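Local coordinates for anti-restriction endonuclease (Enterobacteria phage T4, PDB 3WX4), which mimics DNA, inhibits DNA binding by the bacterial histone-like protein H-NS and strongly inhibits the host McrA restriction endonuclease, at residues 35-40 with 47-52. Residues are numbered along the deposited sequence; the frame is centred on the assembly and turned at random.
Sequences ELVEEL and FLIGTY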
loop_
_atom_site.group_PDB
_atom_site.type_symbol
_atom_site.label_atom_id
_atom_site.label_comp_id
_atom_site.label_asym_id
_atom_site.label_seq_id
_atom_site.Cartn_x
_atom_site.Cartn_y
_atom_site.Cartn_z
ATOM N N GLU A 35 6.503 11.369 -9.873
ATOM C CA GLU A 35 5.099 11.650 -10.161
ATOM C C GLU A 35 4.414 10.317 -10.413
ATOM O O GLU A 35 3.276 10.104 -9.983
ATOM C CB GLU A 35 4.922 12.533 -11.383
ATOM C CG GLU A 35 3.449 12.772 -11.696
ATOM C CD GLU A 35 3.199 13.609 -12.951
ATOM O OE1 GLU A 35 2.959 14.818 -12.787
ATOM O OE2 GLU A 35 3.226 13.085 -14.112
ATOM N N LEU A 36 5.127 9.389 -11.057
ATOM C CA LEU A 36 4.556 8.085 -11.335
ATOM C C LEU A 36 4.141 7.363 -10.055
ATOM O O LEU A 36 2.988 6.857 -9.913
ATOM C CB LEU A 36 5.546 7.236 -12.147
ATOM C CG LEU A 36 5.179 5.762 -12.343
ATOM C CD1 LEU A 36 3.984 5.677 -13.288
ATOM C CD2 LEU A 36 6.398 5.009 -12.983
ATOM N N VAL A 37 5.058 7.300 -9.106
ATOM C CA VAL A 37 4.818 6.642 -7.838
ATOM C C VAL A 37 3.721 7.365 -7.069
ATOM O O VAL A 37 2.870 6.753 -6.441
ATOM C CB VAL A 37 6.138 6.623 -6.994
ATOM C CG1 VAL A 37 5.857 6.204 -5.571
ATOM C CG2 VAL A 37 7.124 5.590 -7.659
ATOM N N GLU A 38 3.725 8.679 -7.124
ATOM C CA GLU A 38 2.710 9.402 -6.369
ATOM C C GLU A 38 1.314 9.152 -6.951
ATOM O O GLU A 38 0.364 8.887 -6.198
ATOM C CB GLU A 38 3.022 10.887 -6.399
ATOM C CG GLU A 38 1.981 11.711 -5.665
ATOM C CD GLU A 38 2.394 13.145 -5.662
ATOM O OE1 GLU A 38 3.489 13.435 -5.116
ATOM O OE2 GLU A 38 1.648 13.965 -6.245
ATOM N N GLU A 39 1.197 9.230 -8.273
ATOM C CA GLU A 39 -0.090 9.019 -8.922
ATOM C C GLU A 39 -0.579 7.599 -8.774
ATOM O O GLU A 39 -1.787 7.400 -8.608
ATOM C CB GLU A 39 -0.075 9.420 -10.413
ATOM C CG GLU A 39 -0.148 10.941 -10.600
ATOM C CD GLU A 39 -0.309 11.404 -12.076
ATOM O OE1 GLU A 39 -0.341 12.663 -12.295
ATOM O OE2 GLU A 39 -0.385 10.522 -12.992
ATOM N N LEU A 40 0.312 6.616 -8.839
ATOM C CA LEU A 40 -0.120 5.225 -8.672
ATOM C C LEU A 40 -0.681 5.035 -7.265
ATOM O O LEU A 40 -1.675 4.327 -7.069
ATOM C CB LEU A 40 1.025 4.240 -8.921
ATOM C CG LEU A 40 1.414 4.082 -10.416
ATOM C CD1 LEU A 40 2.787 3.370 -10.523
ATOM C CD2 LEU A 40 0.309 3.273 -11.196
ATOM N N PHE A 47 -1.954 -1.845 -3.820
ATOM C CA PHE A 47 -0.572 -2.264 -3.964
ATOM C C PHE A 47 0.334 -1.103 -3.551
ATOM O O PHE A 47 -0.103 0.046 -3.529
ATOM C CB PHE A 47 -0.237 -2.726 -5.395
ATOM C CG PHE A 47 -0.282 -1.646 -6.436
ATOM C CD1 PHE A 47 0.831 -0.827 -6.687
ATOM C CD2 PHE A 47 -1.406 -1.476 -7.205
ATOM C CE1 PHE A 47 0.802 0.125 -7.680
ATOM C CE2 PHE A 47 -1.449 -0.499 -8.235
ATOM C CZ PHE A 47 -0.334 0.309 -8.468
ATOM N N LEU A 48 1.543 -1.449 -3.140
ATOM C CA LEU A 48 2.551 -0.419 -2.759
ATOM C C LEU A 48 3.585 -0.472 -3.864
ATOM O O LEU A 48 3.832 -1.544 -4.457
ATOM C CB LEU A 48 3.233 -0.792 -1.445
ATOM C CG LEU A 48 2.391 -0.745 -0.183
ATOM C CD1 LEU A 48 3.212 -1.370 0.977
ATOM C CD2 LEU A 48 2.006 0.728 0.140
ATOM N N ILE A 49 4.215 0.665 -4.169
ATOM C CA ILE A 49 5.257 0.644 -5.187
ATOM C C ILE A 49 6.260 1.707 -4.766
ATOM O O ILE A 49 5.893 2.691 -4.087
ATOM C CB ILE A 49 4.709 0.972 -6.573
ATOM C CG1 ILE A 49 5.834 0.851 -7.598
ATOM C CG2 ILE A 49 4.039 2.349 -6.571
ATOM C CD1 ILE A 49 5.382 1.101 -9.014
ATOM N N GLY A 50 7.521 1.511 -5.128
ATOM C CA GLY A 50 8.502 2.523 -4.754
ATOM C C GLY A 50 9.809 2.239 -5.478
ATOM O O GLY A 50 10.057 1.140 -6.012
ATOM N N THR A 51 10.673 3.256 -5.506
ATOM C CA THR A 51 11.976 3.078 -6.135
ATOM C C THR A 51 12.885 2.502 -5.054
ATOM O O THR A 51 12.551 2.481 -3.863
ATOM C CB THR A 51 12.555 4.472 -6.540
ATOM O OG1 THR A 51 12.469 5.324 -5.396
ATOM C CG2 THR A 51 11.703 5.083 -7.600
ATOM N N TYR A 52 14.044 2.030 -5.495
ATOM C CA TYR A 52 15.089 1.522 -4.606
ATOM C C TYR A 52 16.128 2.654 -4.411
ATOM O O TYR A 52 16.237 3.520 -5.261
ATOM C CB TYR A 52 15.808 0.376 -5.263
ATOM C CG TYR A 52 14.990 -0.881 -5.266
ATOM C CD1 TYR A 52 14.914 -1.704 -4.126
ATOM C CD2 TYR A 52 14.284 -1.245 -6.387
ATOM C CE1 TYR A 52 14.126 -2.889 -4.131
ATOM C CE2 TYR A 52 13.512 -2.414 -6.402
ATOM C CZ TYR A 52 13.442 -3.219 -5.287
ATOM O OH TYR A 52 12.704 -4.375 -5.357
#
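Leu40 meets the ring of Phe47 at its edge, near the ring plane, and the ring's far corner does the touching. Phe47 CZ lies 4.1 Å from Leu40 CD2 and 4.2 Å from Leu40 CB. The Phe47 side chain also touches Val74 of helix 71-84. With CG between the backbone N and the carbonyl carbon (chi1 67°), the ring is turned so that its CZ comes nearer the helix. The other branch of Leu40 turns to Ile49, with CD1 3.8 Å from Ile49 CD1. Ile49 extends its long branch straight, CG1 anti to the backbone N (chi1 -177°), which carries CD1 forward to that methyl. Its short branch faces Val37 more loosely, CG2 to Val37 CG1 at 4.4 Å. Val37 CG1 also rests 3.8 Å from Ile49 O, and Val37 CG2 lies 4.4 Å from Gly50 CA.

The helix segment 35-40 and strand segment 47-51 run nearly antiparallel, at 169°, with axes 8.4 Å apart at closest approach. A short connection after helix 26-43 leads into this strand, at one edge of the three-stranded sheet within this chain. Leu36 and Leu40 also touch Tyr81 of helix 71-84, while Val37 and Ile49 share Phe61 of strand 60-65. Leu48 packs on Leu48 of the second subunit.

No hydrogen bond joins the two segments. The backbone of the strand is hydrogen-bonded to strand 60-65 at Leu48 and Gly50. Between them, Ile49 N is hydrogen-bonded to His41 NE2, one residue beyond the helix segment. Segments 35-40 and 47-52 thus form an apolar helix-to-sheet seam, with a polar link at His41 just past its end.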